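Side-chain contacts in Two-component system sensor histidine kinase (Bacteroides thetaiotaomicron, PDB 3OTT), which probably senses saccharides through its extracellular region, the part in this chain, and relays the signal by histidine phosphorylation to control transcription: residues B[484-489]-B[495-500]; B[507-512]-B[539-544]; B[523-528]-B[582-587]; B[566-571]-B[602-607]. All coordinates share one frame; numbering follows the deposited sequence.

Contact 1: B[484-489]-B[495-500]; sequences NVWVLL and IDKINP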
loop_
_atom_site.group_PDB
_atom_site.type_symbol
_atom_site.label_atom_id
_atom_site.label_comp_id
_atom_site.label_asym_id
_atom_site.label_seq_id
_atom_site.Cartn_x
_atom_site.Cartn_y
_atom_site.Cartn_z
ATOM N N ASN B 484 13.825 -45.319 8.787
ATOM C CA ASN B 484 12.605 -45.150 9.615
ATOM C C ASN B 484 11.944 -43.836 9.420
ATOM O O ASN B 484 12.562 -42.913 8.953
ATOM C CB ASN B 484 12.917 -45.186 11.124
ATOM C CG ASN B 484 13.633 -46.433 11.530
ATOM O OD1 ASN B 484 13.103 -47.522 11.391
ATOM N ND2 ASN B 484 14.871 -46.280 12.018
ATOM N N VAL B 485 10.707 -43.723 9.884
ATOM C CA VAL B 485 9.980 -42.476 9.838
ATOM C C VAL B 485 9.627 -42.088 11.274
ATOM O O VAL B 485 9.006 -42.868 12.022
ATOM C CB VAL B 485 8.689 -42.563 8.965
ATOM C CG1 VAL B 485 8.022 -41.209 8.943
ATOM C CG2 VAL B 485 8.993 -42.970 7.558
ATOM N N TRP B 486 10.013 -40.891 11.656
ATOM C CA TRP B 486 9.817 -40.424 13.018
ATOM C C TRP B 486 8.704 -39.392 12.984
ATOM O O TRP B 486 8.609 -38.602 12.028
ATOM C CB TRP B 486 11.101 -39.813 13.607
ATOM C CG TRP B 486 12.200 -40.823 13.773
ATOM C CD1 TRP B 486 13.079 -41.241 12.821
ATOM C CD2 TRP B 486 12.517 -41.537 14.947
ATOM N NE1 TRP B 486 13.916 -42.178 13.319
ATOM C CE2 TRP B 486 13.601 -42.392 14.631
ATOM C CE3 TRP B 486 11.974 -41.569 16.233
ATOM C CZ2 TRP B 486 14.178 -43.262 15.566
ATOM C CZ3 TRP B 486 12.546 -42.437 17.183
ATOM C CH2 TRP B 486 13.643 -43.270 16.847
ATOM N N VAL B 487 7.884 -39.415 14.028
ATOM C CA VAL B 487 6.572 -38.788 13.988
ATOM C C VAL B 487 6.385 -37.918 15.232
ATOM O O VAL B 487 6.473 -38.422 16.361
ATOM C CB VAL B 487 5.517 -39.859 14.044
ATOM C CG1 VAL B 487 4.112 -39.211 14.075
ATOM C CG2 VAL B 487 5.683 -40.808 12.897
ATOM N N LEU B 488 6.164 -36.630 15.016
ATOM C CA LEU B 488 5.812 -35.715 16.098
ATOM C C LEU B 488 4.261 -35.570 16.157
ATOM O O LEU B 488 3.637 -35.198 15.153
ATOM C CB LEU B 488 6.532 -34.393 15.844
ATOM C CG LEU B 488 6.437 -33.200 16.821
ATOM C CD1 LEU B 488 5.020 -32.697 16.839
ATOM C CD2 LEU B 488 6.904 -33.478 18.305
ATOM N N LEU B 489 3.653 -35.948 17.291
ATOM C CA LEU B 489 2.206 -35.782 17.534
ATOM C C LEU B 489 1.892 -34.560 18.408
ATOM O O LEU B 489 2.685 -34.174 19.211
ATOM C CB LEU B 489 1.556 -37.055 18.140
ATOM C CG LEU B 489 1.869 -38.324 17.306
ATOM C CD1 LEU B 489 3.182 -39.005 17.767
ATOM C CD2 LEU B 489 0.751 -39.287 17.269
ATOM N N ILE B 495 7.862 -39.636 20.991
ATOM C CA ILE B 495 7.689 -39.568 19.523
ATOM C C ILE B 495 7.580 -41.000 18.983
ATOM O O ILE B 495 8.075 -41.955 19.574
ATOM C CB ILE B 495 8.846 -38.731 18.783
ATOM C CG1 ILE B 495 10.208 -39.329 19.055
ATOM C CG2 ILE B 495 8.842 -37.191 19.172
ATOM C CD1 ILE B 495 11.348 -38.618 18.265
ATOM N N ASP B 496 6.874 -41.154 17.882
ATOM C CA ASP B 496 6.597 -42.474 17.373
ATOM C C ASP B 496 7.639 -42.751 16.303
ATOM O O ASP B 496 8.125 -41.808 15.660
ATOM C CB ASP B 496 5.146 -42.573 16.839
ATOM C CG ASP B 496 4.089 -42.831 17.974
ATOM O OD1 ASP B 496 4.473 -43.000 19.145
ATOM O OD2 ASP B 496 2.851 -42.868 17.708
ATOM N N LYS B 497 7.997 -44.024 16.158
ATOM C CA LYS B 497 8.950 -44.489 15.171
ATOM C C LYS B 497 8.229 -45.528 14.332
ATOM O O LYS B 497 7.742 -46.535 14.872
ATOM C CB LYS B 497 10.208 -45.088 15.809
ATOM C CG LYS B 497 11.177 -45.715 14.754
ATOM C CD LYS B 497 12.511 -46.324 15.279
ATOM C CE LYS B 497 12.311 -47.604 16.073
ATOM N NZ LYS B 497 12.385 -48.777 15.238
ATOM N N ILE B 498 8.112 -45.245 13.035
ATOM C CA ILE B 498 7.565 -46.190 12.087
ATOM C C ILE B 498 8.652 -46.907 11.240
ATOM O O ILE B 498 9.554 -46.281 10.659
ATOM C CB ILE B 498 6.615 -45.506 11.101
ATOM C CG1 ILE B 498 5.501 -44.815 11.834
ATOM C CG2 ILE B 498 6.021 -46.550 10.107
ATOM C CD1 ILE B 498 4.665 -44.015 10.944
ATOM N N ASN B 499 8.562 -48.214 11.187
ATOM C CA ASN B 499 9.369 -48.983 10.263
ATOM C C ASN B 499 8.429 -49.274 9.100
ATOM O O ASN B 499 7.547 -50.099 9.213
ATOM C CB ASN B 499 9.924 -50.235 10.918
ATOM C CG ASN B 499 10.699 -51.113 9.955
ATOM O OD1 ASN B 499 10.372 -51.189 8.768
ATOM N ND2 ASN B 499 11.726 -51.813 10.478
ATOM N N PRO B 500 8.585 -48.543 7.998
ATOM C CA PRO B 500 7.694 -48.583 6.866
ATOM C C PRO B 500 7.633 -49.956 6.179
ATOM O O PRO B 500 6.653 -50.231 5.503
ATOM C CB PRO B 500 8.292 -47.544 5.893
ATOM C CG PRO B 500 9.670 -47.367 6.316
ATOM C CD PRO B 500 9.806 -47.775 7.737
#

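Contact 2: B[507-512]-B[539-544]; sequences KLFADE and MRINPK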
loop_
_atom_site.group_PDB
_atom_site.type_symbol
_atom_site.label_atom_id
_atom_site.label_comp_id
_atom_site.label_asym_id
_atom_site.label_seq_id
_atom_site.Cartn_x
_atom_site.Cartn_y
_atom_site.Cartn_z
ATOM N N LYS B 507 6.705 -46.390 20.281
ATOM C CA LYS B 507 6.684 -45.114 20.980
ATOM C C LYS B 507 7.943 -45.002 21.764
ATOM O O LYS B 507 8.127 -45.811 22.643
ATOM C CB LYS B 507 5.508 -45.039 21.964
ATOM C CG LYS B 507 5.511 -43.768 22.834
ATOM C CD LYS B 507 4.348 -43.767 23.865
ATOM C CE LYS B 507 3.016 -43.384 23.251
ATOM N NZ LYS B 507 3.107 -42.026 22.665
ATOM N N LEU B 508 8.786 -43.994 21.492
ATOM C CA LEU B 508 10.064 -43.855 22.193
ATOM C C LEU B 508 10.251 -42.528 22.982
ATOM O O LEU B 508 9.634 -41.539 22.669
ATOM C CB LEU B 508 11.218 -44.027 21.211
ATOM C CG LEU B 508 11.458 -45.439 20.633
ATOM C CD1 LEU B 508 12.292 -45.236 19.390
ATOM C CD2 LEU B 508 12.123 -46.398 21.640
ATOM N N PHE B 509 11.084 -42.556 24.031
ATOM C CA PHE B 509 11.406 -41.377 24.849
ATOM C C PHE B 509 10.200 -40.788 25.585
ATOM O O PHE B 509 10.197 -39.606 25.917
ATOM C CB PHE B 509 12.194 -40.327 23.995
ATOM C CG PHE B 509 13.301 -40.968 23.153
ATOM C CD1 PHE B 509 14.367 -41.616 23.764
ATOM C CD2 PHE B 509 13.211 -41.022 21.746
ATOM C CE1 PHE B 509 15.377 -42.242 22.982
ATOM C CE2 PHE B 509 14.211 -41.620 20.971
ATOM C CZ PHE B 509 15.276 -42.248 21.586
ATOM N N ALA B 510 9.171 -41.603 25.826
ATOM C CA ALA B 510 8.005 -41.149 26.571
ATOM C C ALA B 510 8.327 -40.992 28.062
ATOM O O ALA B 510 7.578 -40.365 28.798
ATOM C CB ALA B 510 6.768 -42.125 26.365
ATOM N N ASP B 511 9.430 -41.576 28.494
ATOM C CA ASP B 511 9.821 -41.499 29.885
ATOM C C ASP B 511 10.211 -40.058 30.282
ATOM O O ASP B 511 9.875 -39.598 31.361
ATOM C CB ASP B 511 10.909 -42.553 30.205
ATOM C CG ASP B 511 12.211 -42.361 29.390
ATOM O OD1 ASP B 511 12.229 -41.621 28.351
ATOM O OD2 ASP B 511 13.233 -42.975 29.799
ATOM N N GLU B 512 10.851 -39.334 29.369
ATOM C CA GLU B 512 11.264 -37.968 29.594
ATOM C C GLU B 512 10.378 -36.952 28.862
ATOM O O GLU B 512 10.003 -35.920 29.433
ATOM C CB GLU B 512 12.731 -37.826 29.139
ATOM C CG GLU B 512 13.374 -36.514 29.550
ATOM C CD GLU B 512 14.920 -36.500 29.444
ATOM O OE1 GLU B 512 15.559 -37.579 29.263
ATOM O OE2 GLU B 512 15.479 -35.377 29.558
ATOM N N MET B 539 16.252 -31.918 22.855
ATOM C CA MET B 539 16.783 -33.236 23.074
ATOM C C MET B 539 17.384 -33.700 21.740
ATOM O O MET B 539 16.698 -33.614 20.668
ATOM C CB MET B 539 15.652 -34.202 23.456
ATOM C CG MET B 539 16.050 -35.687 23.452
ATOM S SD MET B 539 14.949 -36.769 24.475
ATOM C CE MET B 539 14.233 -37.568 23.169
ATOM N N ARG B 540 18.617 -34.206 21.812
ATOM C CA ARG B 540 19.286 -34.762 20.645
ATOM C C ARG B 540 19.236 -36.279 20.715
ATOM O O ARG B 540 19.645 -36.852 21.682
ATOM C CB ARG B 540 20.735 -34.286 20.584
ATOM C CG ARG B 540 21.442 -34.736 19.322
ATOM C CD ARG B 540 22.918 -34.301 19.263
ATOM N NE ARG B 540 23.628 -34.976 20.342
ATOM C CZ ARG B 540 24.831 -34.646 20.810
ATOM N NH1 ARG B 540 25.529 -33.623 20.332
ATOM N NH2 ARG B 540 25.325 -35.341 21.787
ATOM N N ILE B 541 18.756 -36.915 19.665
ATOM C CA ILE B 541 18.560 -38.338 19.614
ATOM C C ILE B 541 19.418 -38.956 18.518
ATOM O O ILE B 541 19.412 -38.474 17.393
ATOM C CB ILE B 541 17.103 -38.640 19.289
ATOM C CG1 ILE B 541 16.215 -38.229 20.466
ATOM C CG2 ILE B 541 16.864 -40.138 18.994
ATOM C CD1 ILE B 541 14.724 -38.118 20.084
ATOM N N ASN B 542 20.135 -40.025 18.837
ATOM C CA ASN B 542 20.815 -40.779 17.791
ATOM C C ASN B 542 20.019 -42.066 17.438
ATOM O O ASN B 542 19.911 -42.974 18.246
ATOM C CB ASN B 542 22.280 -41.035 18.173
ATOM C CG ASN B 542 23.054 -41.850 17.115
ATOM O OD1 ASN B 542 22.484 -42.437 16.167
ATOM N ND2 ASN B 542 24.365 -41.909 17.306
ATOM N N PRO B 543 19.459 -42.128 16.218
ATOM C CA PRO B 543 18.501 -43.177 15.908
ATOM C C PRO B 543 19.172 -44.502 15.645
ATOM O O PRO B 543 18.480 -45.504 15.612
ATOM C CB PRO B 543 17.817 -42.665 14.608
ATOM C CG PRO B 543 18.383 -41.327 14.335
ATOM C CD PRO B 543 19.666 -41.213 15.072
ATOM N N LYS B 544 20.506 -44.532 15.475
ATOM C CA LYS B 544 21.221 -45.810 15.403
ATOM C C LYS B 544 21.054 -46.673 16.632
ATOM O O LYS B 544 20.842 -47.871 16.527
ATOM C CB LYS B 544 22.729 -45.627 15.126
ATOM C CG LYS B 544 23.063 -45.150 13.718
ATOM C CD LYS B 544 24.554 -44.857 13.545
ATOM C CE LYS B 544 24.774 -44.009 12.256
ATOM N NZ LYS B 544 24.706 -44.897 11.046
#

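Contact 3: B[523-528]-B[582-587]; sequences LCDEDG and IDRKTM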
loop_
_atom_site.group_PDB
_atom_site.type_symbol
_atom_site.label_atom_id
_atom_site.label_comp_id
_atom_site.label_asym_id
_atom_site.label_seq_id
_atom_site.Cartn_x
_atom_site.Cartn_y
_atom_site.Cartn_z
ATOM N N LEU B 523 13.168 -32.314 13.988
ATOM C CA LEU B 523 14.046 -32.153 12.841
ATOM C C LEU B 523 15.203 -33.164 12.841
ATOM O O LEU B 523 15.533 -33.746 13.882
ATOM C CB LEU B 523 14.536 -30.699 12.683
ATOM C CG LEU B 523 15.636 -29.950 13.445
ATOM C CD1 LEU B 523 17.054 -30.599 13.299
ATOM C CD2 LEU B 523 15.753 -28.509 12.932
ATOM N N CYS B 524 15.762 -33.394 11.650
ATOM C CA CYS B 524 16.940 -34.258 11.462
ATOM C C CYS B 524 18.038 -33.426 10.831
ATOM O O CYS B 524 17.777 -32.678 9.892
ATOM C CB CYS B 524 16.640 -35.433 10.538
ATOM S SG CYS B 524 17.966 -36.773 10.471
ATOM N N ASP B 525 19.256 -33.553 11.363
ATOM C CA ASP B 525 20.377 -32.740 10.914
ATOM C C ASP B 525 21.180 -33.534 9.880
ATOM O O ASP B 525 20.909 -34.727 9.664
ATOM C CB ASP B 525 21.179 -32.198 12.125
ATOM C CG ASP B 525 22.079 -33.232 12.815
ATOM O OD1 ASP B 525 22.277 -34.390 12.358
ATOM O OD2 ASP B 525 22.690 -32.853 13.832
ATOM N N GLU B 526 22.141 -32.865 9.242
ATOM C CA GLU B 526 22.937 -33.441 8.152
ATOM C C GLU B 526 23.722 -34.674 8.600
ATOM O O GLU B 526 24.030 -35.537 7.798
ATOM C CB GLU B 526 23.909 -32.390 7.574
ATOM C CG GLU B 526 25.226 -32.281 8.346
ATOM C CD GLU B 526 26.083 -31.085 7.927
ATOM O OE1 GLU B 526 25.528 -29.970 7.726
ATOM O OE2 GLU B 526 27.314 -31.256 7.826
ATOM N N ASP B 527 24.061 -34.761 9.875
ATOM C CA ASP B 527 24.771 -35.961 10.374
ATOM C C ASP B 527 23.770 -37.080 10.681
ATOM O O ASP B 527 24.156 -38.142 11.178
ATOM C CB ASP B 527 25.621 -35.632 11.614
ATOM C CG ASP B 527 26.965 -34.950 11.259
ATOM O OD1 ASP B 527 27.897 -35.654 10.762
ATOM O OD2 ASP B 527 27.121 -33.731 11.500
ATOM N N GLY B 528 22.489 -36.832 10.390
ATOM C CA GLY B 528 21.418 -37.755 10.754
ATOM C C GLY B 528 20.959 -37.915 12.210
ATOM O O GLY B 528 20.336 -38.948 12.556
ATOM N N ILE B 582 22.578 -23.267 19.203
ATOM C CA ILE B 582 23.056 -24.414 19.977
ATOM C C ILE B 582 24.017 -25.201 19.126
ATOM O O ILE B 582 23.688 -25.579 17.996
ATOM C CB ILE B 582 21.882 -25.362 20.348
ATOM C CG1 ILE B 582 20.806 -24.615 21.148
ATOM C CG2 ILE B 582 22.349 -26.610 21.082
ATOM C CD1 ILE B 582 19.465 -25.407 21.174
ATOM N N ASP B 583 25.179 -25.502 19.680
ATOM C CA ASP B 583 26.192 -26.186 18.898
ATOM C C ASP B 583 25.796 -27.639 18.761
ATOM O O ASP B 583 25.448 -28.265 19.739
ATOM C CB ASP B 583 27.567 -26.077 19.562
ATOM C CG ASP B 583 28.622 -26.949 18.858
ATOM O OD1 ASP B 583 28.641 -28.192 19.038
ATOM O OD2 ASP B 583 29.420 -26.380 18.092
ATOM N N ARG B 584 25.862 -28.179 17.553
ATOM C CA ARG B 584 25.356 -29.523 17.326
ATOM C C ARG B 584 26.149 -30.646 18.028
ATOM O O ARG B 584 25.602 -31.723 18.258
ATOM C CB ARG B 584 25.192 -29.805 15.840
ATOM C CG ARG B 584 24.002 -29.040 15.230
ATOM C CD ARG B 584 23.618 -29.596 13.827
ATOM N NE ARG B 584 24.650 -29.508 12.781
ATOM C CZ ARG B 584 25.360 -30.546 12.297
ATOM N NH1 ARG B 584 25.194 -31.775 12.764
ATOM N NH2 ARG B 584 26.262 -30.363 11.332
ATOM N N LYS B 585 27.417 -30.401 18.359
ATOM C CA LYS B 585 28.235 -31.453 18.989
ATOM C C LYS B 585 28.290 -31.302 20.516
ATOM O O LYS B 585 28.035 -32.284 21.225
ATOM C CB LYS B 585 29.638 -31.606 18.335
ATOM C CG LYS B 585 29.594 -32.180 16.869
ATOM C CD LYS B 585 31.037 -32.572 16.322
ATOM C CE LYS B 585 31.908 -31.391 15.741
ATOM N NZ LYS B 585 33.452 -31.636 15.710
ATOM N N THR B 586 28.531 -30.084 21.021
ATOM C CA THR B 586 28.623 -29.891 22.480
ATOM C C THR B 586 27.275 -29.665 23.149
ATOM O O THR B 586 27.120 -29.919 24.339
ATOM C CB THR B 586 29.497 -28.698 22.864
ATOM O OG1 THR B 586 28.838 -27.499 22.427
ATOM C CG2 THR B 586 30.916 -28.826 22.261
ATOM N N MET B 587 26.329 -29.131 22.389
ATOM C CA MET B 587 24.990 -28.769 22.903
ATOM C C MET B 587 24.947 -27.532 23.820
ATOM O O MET B 587 23.904 -27.293 24.447
ATOM C CB MET B 587 24.242 -29.956 23.534
ATOM C CG MET B 587 23.849 -31.003 22.514
ATOM S SD MET B 587 22.913 -32.372 23.215
ATOM C CE MET B 587 21.216 -31.698 23.329
#

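Contact 4: B[566-571]-B[602-607]; sequences CVKNSI and LLFDPK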
loop_
_atom_site.group_PDB
_atom_site.type_symbol
_atom_site.label_atom_id
_atom_site.label_comp_id
_atom_site.label_asym_id
_atom_site.label_seq_id
_atom_site.Cartn_x
_atom_site.Cartn_y
_atom_site.Cartn_z
ATOM N N CYS B 566 18.610 -26.104 11.136
ATOM C CA CYS B 566 20.074 -26.376 11.104
ATOM C C CYS B 566 20.759 -25.281 10.324
ATOM O O CYS B 566 20.334 -24.948 9.223
ATOM C CB CYS B 566 20.451 -27.690 10.416
ATOM S SG CYS B 566 19.785 -29.093 11.250
ATOM N N VAL B 567 21.819 -24.744 10.905
ATOM C CA VAL B 567 22.662 -23.745 10.266
ATOM C C VAL B 567 24.117 -24.240 10.401
ATOM O O VAL B 567 24.755 -23.986 11.406
ATOM C CB VAL B 567 22.461 -22.364 10.938
ATOM C CG1 VAL B 567 23.416 -21.354 10.388
ATOM C CG2 VAL B 567 20.984 -21.846 10.732
ATOM N N LYS B 568 24.594 -25.013 9.431
ATOM C CA LYS B 568 25.966 -25.582 9.480
ATOM C C LYS B 568 26.183 -26.432 10.741
ATOM O O LYS B 568 25.558 -27.478 10.905
ATOM C CB LYS B 568 27.023 -24.466 9.454
ATOM C CG LYS B 568 27.171 -23.665 8.175
ATOM C CD LYS B 568 28.088 -22.475 8.501
ATOM C CE LYS B 568 28.734 -21.872 7.283
ATOM N NZ LYS B 568 27.826 -20.837 6.743
ATOM N N ASN B 569 27.024 -25.953 11.649
ATOM C CA ASN B 569 27.397 -26.716 12.844
ATOM C C ASN B 569 26.562 -26.394 14.053
ATOM O O ASN B 569 26.809 -26.904 15.153
ATOM C CB ASN B 569 28.879 -26.524 13.166
ATOM C CG ASN B 569 29.758 -27.237 12.179
ATOM O OD1 ASN B 569 29.517 -28.412 11.848
ATOM N ND2 ASN B 569 30.782 -26.541 11.686
ATOM N N SER B 570 25.551 -25.571 13.830
ATOM C CA SER B 570 24.652 -25.180 14.878
ATOM C C SER B 570 23.206 -25.545 14.576
ATOM O O SER B 570 22.834 -25.818 13.425
ATOM C CB SER B 570 24.774 -23.663 15.080
ATOM O OG SER B 570 26.122 -23.335 15.418
ATOM N N ILE B 571 22.384 -25.517 15.618
ATOM C CA ILE B 571 20.971 -25.362 15.401
ATOM C C ILE B 571 20.380 -24.032 15.917
ATOM O O ILE B 571 20.635 -23.622 17.053
ATOM C CB ILE B 571 20.164 -26.604 15.862
ATOM C CG1 ILE B 571 18.692 -26.210 15.922
ATOM C CG2 ILE B 571 20.582 -27.042 17.219
ATOM C CD1 ILE B 571 17.753 -27.388 16.003
ATOM N N LEU B 602 11.989 -20.191 10.069
ATOM C CA LEU B 602 13.453 -20.027 9.820
ATOM C C LEU B 602 13.936 -20.772 8.525
ATOM O O LEU B 602 13.439 -21.859 8.226
ATOM C CB LEU B 602 14.308 -20.487 11.027
ATOM C CG LEU B 602 14.204 -19.835 12.424
ATOM C CD1 LEU B 602 14.750 -20.759 13.537
ATOM C CD2 LEU B 602 14.885 -18.429 12.543
ATOM N N LEU B 603 14.882 -20.193 7.779
ATOM C CA LEU B 603 15.435 -20.855 6.597
ATOM C C LEU B 603 16.905 -20.506 6.414
ATOM O O LEU B 603 17.283 -19.317 6.282
ATOM C CB LEU B 603 14.673 -20.450 5.321
ATOM C CG LEU B 603 15.198 -20.967 3.933
ATOM C CD1 LEU B 603 15.014 -22.488 3.758
ATOM C CD2 LEU B 603 14.574 -20.272 2.743
ATOM N N PHE B 604 17.743 -21.541 6.392
ATOM C CA PHE B 604 19.129 -21.384 6.010
ATOM C C PHE B 604 19.298 -21.562 4.506
ATOM O O PHE B 604 18.956 -22.612 3.985
ATOM C CB PHE B 604 19.955 -22.449 6.707
ATOM C CG PHE B 604 21.420 -22.390 6.374
ATOM C CD1 PHE B 604 22.103 -21.181 6.342
ATOM C CD2 PHE B 604 22.135 -23.571 6.111
ATOM C CE1 PHE B 604 23.507 -21.130 6.015
ATOM C CE2 PHE B 604 23.516 -23.523 5.785
ATOM C CZ PHE B 604 24.178 -22.294 5.720
ATOM N N ASP B 605 19.830 -20.548 3.817
ATOM C CA ASP B 605 20.220 -20.663 2.392
ATOM C C ASP B 605 21.738 -20.852 2.263
ATOM O O ASP B 605 22.494 -19.898 2.439
ATOM C CB ASP B 605 19.793 -19.443 1.555
ATOM C CG ASP B 605 19.965 -19.682 -0.005
ATOM O OD1 ASP B 605 19.956 -20.851 -0.508
ATOM O OD2 ASP B 605 20.071 -18.668 -0.732
ATOM N N PRO B 606 22.183 -22.083 1.959
ATOM C CA PRO B 606 23.617 -22.365 1.902
ATOM C C PRO B 606 24.324 -21.593 0.790
ATOM O O PRO B 606 25.471 -21.215 0.972
ATOM C CB PRO B 606 23.685 -23.883 1.639
ATOM C CG PRO B 606 22.386 -24.415 1.988
ATOM C CD PRO B 606 21.384 -23.295 1.720
ATOM N N LYS B 607 23.648 -21.351 -0.336
ATOM C CA LYS B 607 24.233 -20.564 -1.443
ATOM C C LYS B 607 24.596 -19.137 -1.020
ATOM O O LYS B 607 25.704 -18.658 -1.282
ATOM C CB LYS B 607 23.289 -20.508 -2.659
ATOM C CG LYS B 607 23.043 -21.837 -3.389
ATOM C CD LYS B 607 21.898 -21.683 -4.423
ATOM C CE LYS B 607 21.978 -22.743 -5.544
ATOM N NZ LYS B 607 21.338 -24.039 -5.142
#

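Contact 1: B[484-489]-B[495-500]
W486 and K497 sit opposite each other on the hairpin that forms the two middle strands of a four-stranded β-propeller blade, where 485-489 runs antiparallel to 495-499. Theirs is a non-hydrogen-bonded pair. The pairs on either side of it, V485 with I498 and V487 with D496, carry the backbone bonds: I498 N reaches V485 O at 2.7 Å almost straight, while V487 N to D496 O is more bent, at 137°.

K497 is the side chain to follow. Its CB stands over the six-membered ring of W486, 3.9 Å from the centroid, a CH-pi contact. With CG anti to the backbone N (chi1 174°) and the next bond also extended, the chain runs on alongside the indole: CG stays above the plane toward the rim, and CD lies 3.5 Å from CZ2 of W486. There the chain bends, carrying NZ off the ring to 4.1 Å from N484 OD1; its weak, long ion pair is with E546.

I495 comes to the same indole obliquely, its CD1 3.6 Å from CE3 of W486. OD2 of D480 accepts from both W486 NE1 and N484 ND2, which probably holds the indole and the amide in place beside the lysine chain. The other face of the sheet is mostly apolar, with V485 and V487 beside I498. D496 shares it, its carboxylate bonded to S470, and the L489 side chain crosses that of D496 at about a right angle, bringing CD1 3.9 Å from D496 OD2.

Contact 2: B[507-512]-B[539-544]
F509 packs against M539 and I541 where two β-propeller blades meet: it follows the last strand of one blade, 504-508, and its partners lie on the third strand of the next, 537-542. The phenylalanine backbone has positive phi (63°) just where the strand ends. Its CG lies anti to the carbonyl carbon, beside the backbone N (chi1 -45°), which sends the ring toward M539 and I541 on the neighbouring blade.

I541 comes at the ring from the opposite direction. Its CG1 sits over one face near the rim, and its two methyls reach the same side of the ring, CG2 lying 3.6 Å from F509 CE2 and CD1 3.7 Å from F509 CD2. M539 works at the root of the ring instead. Its chain leaves the backbone extended through chi1 and chi2 and bends at chi3 (110°), which brings CE to 3.5 Å from F509 CG. The sulfur stays farther back, SD 5.3 Å from the ring centroid and oblique to it, a Met-aromatic contact in which the methyl does the touching.

Cut back to an alanine, this position would probably open a gap between the blades, with M539 CE and the I541 methyls deprived of their partner. That same CE of M539 also meets F509 CB, at 3.5 Å.

Contact 3: B[523-528]-B[582-587]
NH1 of R584 is gripped by two carboxylates, D525 OD2 at 2.9 Å and D527 OD2 at 3.0 Å, in a salt-bridge network that joins adjacent β-propeller blades. The acids belong to the type I turn D525-G528, which links the first two strands of one blade; the arginine follows the third strand of the next, 578-583.

The two grips differ. D527 OD2 lies in the guanidinium plane and takes a nearly straight N-H (167°) on its anti lone pair. D525 stands with its carboxylate 78° from that plane, and its bond is bent and weak despite the short distance; the same OD2 also accepts from W531 NE1, while OD1 of D525 accepts from L529 N. E526 adds charge alone: its OE1, 3.7 Å from R584 NH2, is well out of the plane and no N-H points at it.

A bend at chi3 (-62°) turns the arginine's tip into this cluster, while NE is taken by K568 O. A leucine in its place would probably leave three acids crowded in one turn without their shared positive charge. R584 NH2 adds a second, weak bond to D527 OD2, 3.5 Å long.

Contact 4: B[566-571]-B[602-607]
F604 puts its ring against the turn of the neighbouring hairpin, next to V567 and K568. The turn, type II' from V567 to S570, joins the first two strands of one propeller blade; F604 lies on strand 601-605, an edge strand of the following blade.

The snug part is at the base and the faces of the ring. C566 O comes to 3.6 Å from F604 CB, and V567 CG2 lies 4.2 Å from the same carbon. With CG anti to the backbone N (chi1 180°), the ring stands between two pieces of main chain: V567 CA is 4.2 Å above one face, toward the rim, and P606 N is 4.1 Å from the opposite face, over the centre. V611 and S624 add further cover.

The far end is looser and more exposed. K568 crosses the phenylalanine at about a right angle, with CG and NZ each 4.1 Å from F604 CZ. The ammonium stands oblique to the ring, and its chain, bent at chi4, delivers it to a salt bridge with D609.

Across these segments the join is van der Waals contact, much of it with backbone atoms, so it probably depends on the shape of the turn, while the lysine's charge is answered by D609 in the loop beyond.

In the fold
Contact 1 lies within a single blade and is buried, built from backbone pairing with an indole packed on one face. The others join successive blades of the same propeller: contact 2 links 474-508 to 519-552, contact 3 links that blade to 561-591, and contact 4 goes on to the blade containing 601-605. Contact 2 is buried and apolar. Contacts 3 and 4 are partly buried and lie at turns, the former ionic, the latter an aromatic ring against main chain. They are physically coupled: I495 O and L508 N tie contact 1 to contact 2, R540 NH1 ties contact 2 to contact 3 through R584 O and K585 O, and the hairpin pairing of I582 with I571 joins contacts 3 and 4.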